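Local coordinates for protein mirolysin (Tannerella forsythia, PDB 7OD0) that probably cleaves proteins and peptides as a zinc-dependent metallopeptidase of the pappalysin family, at residues H180-D185 against M230-D235; V98-L103 against K139-G144; A28-Q33 against K150-D155. All coordinates share one frame; numbering follows the deposited sequence.

Interaction 1 of 3, residues H180-D185 against M230-D235. With CA (calcium ion), chain K; ZN (zinc ion), chain J; V7Q (2,1,3-benzothiadiazol-4-ylmethanamine), chain G; ACT (acetate ion), chain I.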
loop_
_atom_site.group_PDB
_atom_site.type_symbol
_atom_site.label_atom_id
_atom_site.label_comp_id
_atom_site.label_asym_id
_atom_site.label_seq_id
_atom_site.Cartn_x
_atom_site.Cartn_y
_atom_site.Cartn_z
ATOM N N HIS A 180 -6.338 7.816 6.578
ATOM C CA HIS A 180 -6.972 8.713 5.580
ATOM C C HIS A 180 -6.706 10.169 5.963
ATOM O O HIS A 180 -6.941 10.556 7.137
ATOM C CB HIS A 180 -8.474 8.432 5.443
ATOM C CG HIS A 180 -8.742 7.094 4.842
ATOM N ND1 HIS A 180 -9.810 6.329 5.215
ATOM C CD2 HIS A 180 -8.095 6.412 3.869
ATOM C CE1 HIS A 180 -9.826 5.226 4.506
ATOM N NE2 HIS A 180 -8.784 5.245 3.669
ATOM N N ILE A 181 -6.245 10.945 4.980
ATOM C CA ILE A 181 -5.759 12.336 5.170
ATOM C C ILE A 181 -6.895 13.209 5.717
ATOM O O ILE A 181 -6.562 14.194 6.403
ATOM C CB ILE A 181 -5.184 12.894 3.851
ATOM C CG1 ILE A 181 -4.484 14.238 4.068
ATOM C CG2 ILE A 181 -6.254 12.978 2.775
ATOM C CD1 ILE A 181 -3.639 14.654 2.907
ATOM N N TRP A 182 -8.163 12.874 5.435
ATOM C CA TRP A 182 -9.333 13.692 5.858
ATOM C C TRP A 182 -9.786 13.289 7.278
ATOM O O TRP A 182 -10.635 13.982 7.858
ATOM C CB TRP A 182 -10.460 13.594 4.805
ATOM C CG TRP A 182 -11.143 12.266 4.752
ATOM C CD1 TRP A 182 -12.244 11.908 5.462
ATOM C CD2 TRP A 182 -10.792 11.122 3.958
ATOM N NE1 TRP A 182 -12.593 10.612 5.184
ATOM C CE2 TRP A 182 -11.719 10.105 4.263
ATOM C CE3 TRP A 182 -9.799 10.849 3.014
ATOM C CZ2 TRP A 182 -11.663 8.838 3.674
ATOM C CZ3 TRP A 182 -9.736 9.592 2.443
ATOM C CH2 TRP A 182 -10.668 8.608 2.754
ATOM N N GLY A 183 -9.245 12.203 7.845
ATOM C CA GLY A 183 -9.486 11.848 9.258
ATOM C C GLY A 183 -10.691 10.943 9.472
ATOM O O GLY A 183 -11.132 10.813 10.640
ATOM N N ASP A 184 -11.235 10.327 8.423
ATOM C CA ASP A 184 -12.309 9.314 8.609
ATOM C C ASP A 184 -13.422 9.921 9.474
ATOM O O ASP A 184 -13.883 9.256 10.411
ATOM C CB ASP A 184 -11.730 8.023 9.227
ATOM C CG ASP A 184 -10.803 7.302 8.269
ATOM O OD1 ASP A 184 -11.239 7.103 7.120
ATOM O OD2 ASP A 184 -9.658 6.979 8.659
ATOM N N ASP A 185 -13.871 11.125 9.153
ATOM C CA ASP A 185 -14.853 11.853 9.987
ATOM C C ASP A 185 -16.048 12.273 9.130
ATOM O O ASP A 185 -16.798 13.178 9.577
ATOM C CB ASP A 185 -14.178 13.039 10.666
ATOM C CG ASP A 185 -13.489 13.985 9.708
ATOM O OD1 ASP A 185 -13.812 13.932 8.487
ATOM O OD2 ASP A 185 -12.621 14.769 10.175
ATOM N N MET A 230 -2.872 8.887 0.454
ATOM C CA MET A 230 -3.865 8.450 1.460
ATOM C C MET A 230 -5.215 9.174 1.257
ATOM O O MET A 230 -6.049 9.124 2.159
ATOM C CB MET A 230 -3.315 8.697 2.871
ATOM C CG MET A 230 -2.013 8.004 3.123
ATOM S SD MET A 230 -1.963 6.273 2.570
ATOM C CE MET A 230 -3.269 5.562 3.563
ATOM N N ASP A 231 -5.438 9.802 0.101
ATOM C CA ASP A 231 -6.788 10.277 -0.291
ATOM C C ASP A 231 -7.416 9.200 -1.181
ATOM O O ASP A 231 -6.816 8.102 -1.326
ATOM C CB ASP A 231 -6.738 11.669 -0.919
ATOM C CG ASP A 231 -8.016 12.457 -0.671
ATOM O OD1 ASP A 231 -9.055 11.819 -0.386
ATOM O OD2 ASP A 231 -7.979 13.689 -0.811
ATOM N N TYR A 232 -8.595 9.468 -1.735
ATOM C CA TYR A 232 -9.320 8.474 -2.564
ATOM C C TYR A 232 -9.327 8.906 -4.041
ATOM O O TYR A 232 -10.219 8.488 -4.811
ATOM C CB TYR A 232 -10.722 8.299 -1.992
ATOM C CG TYR A 232 -10.894 7.259 -0.920
ATOM C CD1 TYR A 232 -9.944 6.286 -0.652
ATOM C CD2 TYR A 232 -12.104 7.183 -0.243
ATOM C CE1 TYR A 232 -10.182 5.291 0.284
ATOM C CE2 TYR A 232 -12.335 6.226 0.727
ATOM C CZ TYR A 232 -11.378 5.265 0.977
ATOM O OH TYR A 232 -11.625 4.291 1.902
ATOM N N THR A 233 -8.336 9.686 -4.454
ATOM C CA THR A 233 -8.296 10.253 -5.828
ATOM C C THR A 233 -7.769 9.202 -6.806
ATOM O O THR A 233 -7.269 8.177 -6.381
ATOM C CB THR A 233 -7.474 11.549 -5.860
ATOM O OG1 THR A 233 -6.262 11.331 -5.149
ATOM C CG2 THR A 233 -8.205 12.710 -5.219
ATOM N N TYR A 234 -7.958 9.458 -8.094
ATOM C CA TYR A 234 -7.474 8.625 -9.217
ATOM C C TYR A 234 -5.956 8.460 -9.107
ATOM O O TYR A 234 -5.263 9.421 -8.677
ATOM C CB TYR A 234 -7.851 9.296 -10.527
ATOM C CG TYR A 234 -9.302 9.215 -10.937
ATOM C CD1 TYR A 234 -10.208 8.384 -10.307
ATOM C CD2 TYR A 234 -9.747 9.941 -12.024
ATOM C CE1 TYR A 234 -11.526 8.282 -10.742
ATOM C CE2 TYR A 234 -11.047 9.849 -12.480
ATOM C CZ TYR A 234 -11.939 9.023 -11.834
ATOM O OH TYR A 234 -13.217 8.977 -12.302
ATOM N N ASP A 235 -5.460 7.291 -9.514
ATOM C CA ASP A 235 -4.020 6.927 -9.433
ATOM C C ASP A 235 -3.132 8.020 -10.059
ATOM O O ASP A 235 -2.083 8.312 -9.462
ATOM C CB ASP A 235 -3.736 5.588 -10.109
ATOM C CG ASP A 235 -4.170 4.357 -9.335
ATOM O OD1 ASP A 235 -5.105 4.478 -8.489
ATOM O OD2 ASP A 235 -3.604 3.276 -9.616
HETATM CA CA CA K . -12.193 15.703 8.074
HETATM ZN ZN ZN J . -7.691 3.704 2.649
HETATM N N1 V7Q G . -6.799 5.949 -4.567
HETATM C C1 V7Q G . -6.387 4.937 -3.571
HETATM C C2 V7Q G . -7.490 4.019 -3.096
HETATM C C3 V7Q G . -7.200 2.828 -2.429
HETATM C C4 V7Q G . -8.190 1.987 -1.949
HETATM C C5 V7Q G . -9.512 2.263 -2.121
HETATM C C6 V7Q G . -9.853 3.456 -2.797
HETATM N N2 V7Q G . -11.099 3.897 -3.073
HETATM S S1 V7Q G . -10.893 5.167 -4.051
HETATM N N3 V7Q G . -9.303 5.414 -3.922
HETATM C C7 V7Q G . -8.825 4.331 -3.283
HETATM C C ACT I . -9.147 1.490 2.430
HETATM O O ACT I . -9.498 2.671 2.429
HETATM O OXT ACT I . -8.338 1.031 1.621
HETATM C CH3 ACT I . -9.694 0.552 3.521
HETATM O O HOH W 1 -10.543 16.895 9.351
#

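Interaction 2 of 3, residues V98-L103 against K139-G144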
loop_
_atom_site.group_PDB
_atom_site.type_symbol
_atom_site.label_atom_id
_atom_site.label_comp_id
_atom_site.label_asym_id
_atom_site.label_seq_id
_atom_site.Cartn_x
_atom_site.Cartn_y
_atom_site.Cartn_z
ATOM N N VAL A 98 -9.257 -14.945 1.355
ATOM C CA VAL A 98 -8.098 -14.981 0.415
ATOM C C VAL A 98 -6.813 -15.310 1.194
ATOM O O VAL A 98 -5.861 -15.782 0.550
ATOM C CB VAL A 98 -7.943 -13.674 -0.381
ATOM C CG1 VAL A 98 -7.352 -12.553 0.470
ATOM C CG2 VAL A 98 -7.102 -13.909 -1.631
ATOM N N LYS A 99 -6.785 -15.109 2.517
ATOM C CA LYS A 99 -5.539 -15.231 3.320
ATOM C C LYS A 99 -5.411 -16.628 3.944
ATOM O O LYS A 99 -4.454 -16.818 4.682
ATOM C CB LYS A 99 -5.493 -14.124 4.376
ATOM C CG LYS A 99 -5.614 -12.723 3.801
ATOM C CD LYS A 99 -5.336 -11.629 4.759
ATOM C CE LYS A 99 -5.694 -10.259 4.207
ATOM N NZ LYS A 99 -5.921 -9.284 5.300
ATOM N N PHE A 100 -6.324 -17.568 3.650
ATOM C CA PHE A 100 -6.281 -18.945 4.216
ATOM C C PHE A 100 -6.439 -20.004 3.116
ATOM O O PHE A 100 -7.498 -20.072 2.432
ATOM C CB PHE A 100 -7.340 -19.097 5.301
ATOM C CG PHE A 100 -7.193 -18.161 6.466
ATOM C CD1 PHE A 100 -6.303 -18.434 7.492
ATOM C CD2 PHE A 100 -7.962 -17.017 6.544
ATOM C CE1 PHE A 100 -6.200 -17.582 8.588
ATOM C CE2 PHE A 100 -7.864 -16.173 7.638
ATOM C CZ PHE A 100 -6.967 -16.442 8.642
ATOM N N SER A 101 -5.387 -20.803 2.925
ATOM C CA SER A 101 -5.393 -22.002 2.042
ATOM C C SER A 101 -6.648 -22.846 2.342
ATOM O O SER A 101 -7.278 -23.322 1.383
ATOM C CB SER A 101 -4.138 -22.800 2.201
ATOM O OG SER A 101 -2.983 -21.992 2.011
ATOM N N ASN A 102 -7.029 -22.947 3.624
ATOM C CA ASN A 102 -8.204 -23.697 4.139
ATOM C C ASN A 102 -9.507 -23.196 3.492
ATOM O O ASN A 102 -10.435 -24.021 3.372
ATOM C CB ASN A 102 -8.278 -23.620 5.674
ATOM C CG ASN A 102 -7.233 -24.477 6.351
ATOM O OD1 ASN A 102 -7.047 -24.401 7.566
ATOM N ND2 ASN A 102 -6.506 -25.265 5.568
ATOM N N LEU A 103 -9.595 -21.912 3.119
ATOM C CA LEU A 103 -10.839 -21.265 2.594
ATOM C C LEU A 103 -10.678 -20.903 1.111
ATOM O O LEU A 103 -11.425 -20.010 0.633
ATOM C CB LEU A 103 -11.164 -20.023 3.437
ATOM C CG LEU A 103 -11.519 -20.279 4.907
ATOM C CD1 LEU A 103 -11.788 -18.961 5.638
ATOM C CD2 LEU A 103 -12.730 -21.208 5.010
ATOM N N LYS A 139 -4.402 -10.499 15.232
ATOM C CA LYS A 139 -4.693 -11.069 13.894
ATOM C C LYS A 139 -3.399 -11.250 13.112
ATOM O O LYS A 139 -3.235 -10.684 12.033
ATOM C CB LYS A 139 -5.706 -10.177 13.185
ATOM C CG LYS A 139 -6.980 -9.888 13.963
ATOM C CD LYS A 139 -7.964 -9.074 13.191
ATOM C CE LYS A 139 -8.673 -9.867 12.116
ATOM N NZ LYS A 139 -9.417 -8.986 11.194
ATOM N N PRO A 140 -2.444 -12.061 13.628
ATOM C CA PRO A 140 -1.123 -12.197 12.994
ATOM C C PRO A 140 -1.204 -12.792 11.571
ATOM O O PRO A 140 -0.421 -12.413 10.726
ATOM C CB PRO A 140 -0.348 -13.119 13.955
ATOM C CG PRO A 140 -1.431 -13.887 14.678
ATOM C CD PRO A 140 -2.575 -12.890 14.838
ATOM N N ASN A 141 -2.169 -13.682 11.316
ATOM C CA ASN A 141 -2.228 -14.467 10.060
ATOM C C ASN A 141 -2.778 -13.612 8.923
ATOM O O ASN A 141 -2.579 -14.011 7.746
ATOM C CB ASN A 141 -3.037 -15.756 10.222
ATOM C CG ASN A 141 -2.347 -16.735 11.158
ATOM O OD1 ASN A 141 -1.125 -16.715 11.326
ATOM N ND2 ASN A 141 -3.130 -17.567 11.814
ATOM N N THR A 142 -3.479 -12.515 9.243
ATOM C CA THR A 142 -4.181 -11.676 8.244
ATOM C C THR A 142 -3.486 -10.313 8.085
ATOM O O THR A 142 -4.004 -9.479 7.320
ATOM C CB THR A 142 -5.669 -11.580 8.604
ATOM O OG1 THR A 142 -5.780 -11.046 9.923
ATOM C CG2 THR A 142 -6.378 -12.917 8.489
ATOM N N ASP A 143 -2.337 -10.107 8.727
ATOM C CA ASP A 143 -1.494 -8.909 8.498
ATOM C C ASP A 143 -1.008 -8.909 7.039
ATOM O O ASP A 143 -0.502 -9.957 6.529
ATOM C CB ASP A 143 -0.317 -8.845 9.470
ATOM C CG ASP A 143 0.430 -7.530 9.374
ATOM O OD1 ASP A 143 -0.210 -6.472 9.529
ATOM O OD2 ASP A 143 1.615 -7.562 9.071
ATOM N N GLY A 144 -1.165 -7.765 6.378
ATOM C CA GLY A 144 -0.741 -7.567 4.991
ATOM C C GLY A 144 -1.769 -6.776 4.214
ATOM O O GLY A 144 -2.576 -6.022 4.816
HETATM O O HOH W 2 -5.078 -6.746 4.186
HETATM O O HOH W 3 -2.781 -16.381 6.780
#

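Interaction 3 of 3, residues A28-Q33 against K150-D155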
loop_
_atom_site.group_PDB
_atom_site.type_symbol
_atom_site.label_atom_id
_atom_site.label_comp_id
_atom_site.label_asym_id
_atom_site.label_seq_id
_atom_site.Cartn_x
_atom_site.Cartn_y
_atom_site.Cartn_z
ATOM N N ALA A 28 5.226 -9.692 -15.511
ATOM C CA ALA A 28 5.489 -8.287 -15.880
ATOM C C ALA A 28 4.604 -7.365 -15.024
ATOM O O ALA A 28 5.125 -6.336 -14.530
ATOM C CB ALA A 28 5.234 -8.073 -17.357
ATOM N N GLN A 29 3.316 -7.711 -14.878
ATOM C CA GLN A 29 2.328 -6.890 -14.133
ATOM C C GLN A 29 2.748 -6.791 -12.663
ATOM O O GLN A 29 2.546 -5.723 -12.059
ATOM C CB GLN A 29 0.905 -7.461 -14.247
ATOM C CG GLN A 29 -0.167 -6.457 -13.853
ATOM C CD GLN A 29 -0.268 -5.331 -14.858
ATOM O OE1 GLN A 29 0.058 -5.484 -16.039
ATOM N NE2 GLN A 29 -0.753 -4.183 -14.407
ATOM N N ILE A 30 3.259 -7.890 -12.097
ATOM C CA ILE A 30 3.634 -7.974 -10.657
ATOM C C ILE A 30 4.909 -7.155 -10.465
ATOM O O ILE A 30 4.977 -6.386 -9.485
ATOM C CB ILE A 30 3.830 -9.427 -10.201
ATOM C CG1 ILE A 30 2.529 -10.229 -10.284
ATOM C CG2 ILE A 30 4.447 -9.484 -8.796
ATOM C CD1 ILE A 30 2.739 -11.733 -10.164
ATOM N N ILE A 31 5.877 -7.302 -11.372
ATOM C CA ILE A 31 7.175 -6.562 -11.286
ATOM C C ILE A 31 6.872 -5.067 -11.427
ATOM O O ILE A 31 7.482 -4.269 -10.726
ATOM C CB ILE A 31 8.184 -7.120 -12.313
ATOM C CG1 ILE A 31 8.664 -8.495 -11.829
ATOM C CG2 ILE A 31 9.347 -6.176 -12.548
ATOM C CD1 ILE A 31 9.295 -9.340 -12.887
ATOM N N SER A 32 5.915 -4.715 -12.275
ATOM C CA SER A 32 5.423 -3.324 -12.432
ATOM C C SER A 32 4.976 -2.782 -11.059
ATOM O O SER A 32 5.420 -1.687 -10.695
ATOM C CB SER A 32 4.353 -3.255 -13.464
ATOM O OG SER A 32 3.653 -2.036 -13.355
ATOM N N GLN A 33 4.181 -3.532 -10.294
ATOM C CA GLN A 33 3.706 -3.090 -8.944
ATOM C C GLN A 33 4.885 -2.938 -7.965
ATOM O O GLN A 33 4.868 -1.977 -7.201
ATOM C CB GLN A 33 2.683 -4.049 -8.338
ATOM C CG GLN A 33 2.066 -3.510 -7.044
ATOM C CD GLN A 33 1.295 -2.223 -7.237
ATOM O OE1 GLN A 33 0.137 -2.213 -7.636
ATOM N NE2 GLN A 33 1.934 -1.112 -6.956
ATOM N N LYS A 150 -7.630 -6.312 -11.113
ATOM C CA LYS A 150 -7.777 -5.278 -12.173
ATOM C C LYS A 150 -7.051 -3.978 -11.782
ATOM O O LYS A 150 -7.000 -3.081 -12.627
ATOM C CB LYS A 150 -9.249 -4.945 -12.435
ATOM C CG LYS A 150 -10.074 -6.065 -13.033
ATOM C CD LYS A 150 -11.534 -5.704 -13.246
ATOM C CE LYS A 150 -12.288 -6.794 -13.980
ATOM N NZ LYS A 150 -13.723 -6.466 -14.102
ATOM N N HIS A 151 -6.533 -3.858 -10.555
ATOM C CA HIS A 151 -5.932 -2.589 -10.083
ATOM C C HIS A 151 -4.583 -2.836 -9.427
ATOM O O HIS A 151 -4.192 -2.041 -8.565
ATOM C CB HIS A 151 -6.935 -1.831 -9.220
ATOM C CG HIS A 151 -8.207 -1.618 -9.953
ATOM N ND1 HIS A 151 -8.281 -0.795 -11.064
ATOM C CD2 HIS A 151 -9.428 -2.176 -9.784
ATOM C CE1 HIS A 151 -9.527 -0.828 -11.522
ATOM N NE2 HIS A 151 -10.249 -1.652 -10.740
ATOM N N PHE A 152 -3.892 -3.861 -9.905
ATOM C CA PHE A 152 -2.539 -4.273 -9.481
ATOM C C PHE A 152 -1.562 -3.967 -10.605
ATOM O O PHE A 152 -1.831 -4.393 -11.719
ATOM C CB PHE A 152 -2.533 -5.765 -9.173
ATOM C CG PHE A 152 -1.334 -6.199 -8.398
ATOM C CD1 PHE A 152 -1.244 -5.908 -7.049
ATOM C CD2 PHE A 152 -0.288 -6.868 -9.010
ATOM C CE1 PHE A 152 -0.160 -6.330 -6.305
ATOM C CE2 PHE A 152 0.801 -7.273 -8.263
ATOM C CZ PHE A 152 0.859 -6.999 -6.921
ATOM N N GLY A 153 -0.451 -3.295 -10.292
ATOM C CA GLY A 153 0.591 -2.959 -11.273
ATOM C C GLY A 153 0.208 -1.722 -12.057
ATOM O O GLY A 153 -0.977 -1.317 -12.005
ATOM N N ARG A 154 1.176 -1.147 -12.766
ATOM C CA ARG A 154 0.980 0.100 -13.541
ATOM C C ARG A 154 0.752 -0.267 -15.008
ATOM O O ARG A 154 1.477 -1.144 -15.516
ATOM C CB ARG A 154 2.203 0.995 -13.371
ATOM C CG ARG A 154 2.189 2.224 -14.257
ATOM C CD ARG A 154 3.153 3.246 -13.714
ATOM N NE ARG A 154 4.468 2.672 -13.562
ATOM C CZ ARG A 154 5.456 3.245 -12.896
ATOM N NH1 ARG A 154 5.271 4.405 -12.292
ATOM N NH2 ARG A 154 6.629 2.646 -12.831
ATOM N N ASP A 155 -0.215 0.384 -15.644
ATOM C CA ASP A 155 -0.601 0.150 -17.062
ATOM C C ASP A 155 -0.720 -1.369 -17.247
ATOM O O ASP A 155 -1.160 -2.026 -16.276
ATOM C CB ASP A 155 0.350 0.933 -17.981
ATOM C CG ASP A 155 0.307 2.432 -17.712
ATOM O OD1 ASP A 155 -0.813 2.992 -17.764
ATOM O OD2 ASP A 155 1.378 3.033 -17.406
#

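Interaction 1 of 3, residues H180-D185 against M230-D235
The carbonyl oxygen of Met230 is approached by three residues of 180-185. Ile181 N gives it a straight but weak hydrogen bond (N to O 3.4 Å), His180 adds a CA-H...O contact (CA to O 3.6 Å), and Trp182 brings CZ3 up to it. Trp182 holds its CG between the backbone N and the carbonyl carbon (chi1 71°), which lays the indole against His180, with Trp182 CH2 over one face of the imidazole and His180 CB over the indole. The edge of its six-membered ring points at the face of Tyr232 in an edge-to-face pair, Trp182 CH2 lying 3.5 Å from Tyr232 CE2 with the planes at 55°. The benzothiadiazole ligand covers the opposite face of Tyr232, so the phenol is held between protein and bound compound. His180 NE2 binds zinc at 2.1 Å, alongside His170 and His174, while its ND1 donates in the ring plane to the syn lone pair of Asp184 OD1. This fits the metzincin plan, with an extended HExxH zinc motif ending in the third histidine and a Met-turn carrying Met230 and, two residues on, the tyrosine. Trp182 O also binds a calcium ion, with both carboxylate oxygens of Asp185. The phenol of Tyr232 reaches the zinc site through the acetate, its OH donating to acetate O (2.7 Å); this acetate, probably from the crystallisation liquor, is consistent with a place where a substrate or intermediate oxygen could sit.

Interaction 2 of 3, residues V98-L103 against K139-G144
Lys99 and Thr142 mark the nearest backbone approach, their CA atoms 6.2 Å apart, with no direct main-chain bond joining the two segments. Residues 98-103 run through two short pieces of 3-10 helix separated by Phe100, whereas 139-144 is an irregular loop. A water closes the gap between the chains, donating to the carbonyl oxygen of Lys99 (water to O 2.7 Å) and to that of Asn141 (water to O 2.6 Å). Beside this bridge the side chain of Lys99 reaches across with its methylenes extended beyond CG, CD passing 3.9 Å from Thr142 CB. Its ammonium then meets the carbonyl oxygen of Thr142 (NZ to O 2.8 Å), approaching in the carbonyl plane on a lone pair, at a C=O...N angle of 141°. The same nitrogen donates to a second water, which passes the link on to Gly144 O, and it forms a salt bridge with Asp96, so several partners fix the buried charge. The contact lies at the margin of the mixed sheet, joining the loop that precedes strand 115-120 to the loop that leads into strand 145-148; Lys99 also rests on Trp118 and Val146 of those two neighbouring parallel strands. Thr142 divides its branches between two surroundings. With OG1 between the backbone N and the carbonyl carbon (chi1 57°), the hydroxyl turns to Gln131, and CG2 is left to touch the far end of the Phe100 ring, 3.6 Å from CZ. Phe100 CE1 meets the CB of Asn141 at 4.0 Å. The Asn141 amide stands nearly perpendicular to that ring, its plane turned by 85°, and of its side chain it is the methylene that meets the ring.

Interaction 3 of 3, residues A28-Q33 against K150-D155
Gln33 lies over one face of the Phe152 ring, its CG 3.9 Å from the ring centroid and 22° off the normal, a CH-pi contact. At the edge of the same ring comes Ile30, with its CA 3.8 Å from Phe152 CE2, so residues about one helical turn apart hold the phenyl group from different directions. The amide of Gln33 does not lie flat on the ring: its plane is turned 68° away, and OE1 swings round to accept from Gly153 N (2.9 Å), the donor standing above the carbonyl plane instead of on a lone pair. Gln33 NE2 meanwhile donates to Gly165 O. Phe152 and Ile30 share the hydrophobic layer between helix 27-40 and the central sheet, both resting on Val14 of strand 8-18. The helix forms part of the beta-alpha-beta crossover from strand 8-18 to the parallel strand 64-68. Gln29, one turn earlier, bends at chi2 (69°) and directs its amide alongside the loop. Both N-H groups of Gln29 NE2 are used, almost in the amide plane: one meets Phe152 O (2.9 Å) on a lone pair, the other makes a nearly straight bond to Asp155 O (2.9 Å). Because Gln29 OE1 accepts from Ser157 N, the rotation of this amide is well fixed. Ser32 OG receives the backbone N of Arg154 (2.7 Å), while the arginine's guanidinium reaches Glu39 further along the helix. Between these grips Gly153 comes close enough for its CA to touch Gln29 O at 3.5 Å.

In the fold
Interactions 1 and 3 lie nearer the middle of the chain, their centres about 13 Å from its centre, than interaction 2 at about 17 Å. Interaction 1 is the most buried and belongs to the zinc site, presumably the catalytic centre: two loops meet through aromatic packing and a single weak backbone bond beside a zinc ion whose acetate ligand Tyr232 also holds. The other two lie at the margins of the sheet. Interaction 3 fastens a loop after strand 145-148 to a helix, using amides and a hydroxyl on backbone groups above an apolar layer; interaction 2 ties the loop before that strand to another loop through a lysine and waters. Interactions 2 and 3 thus flank strand 145-148 at its two ends.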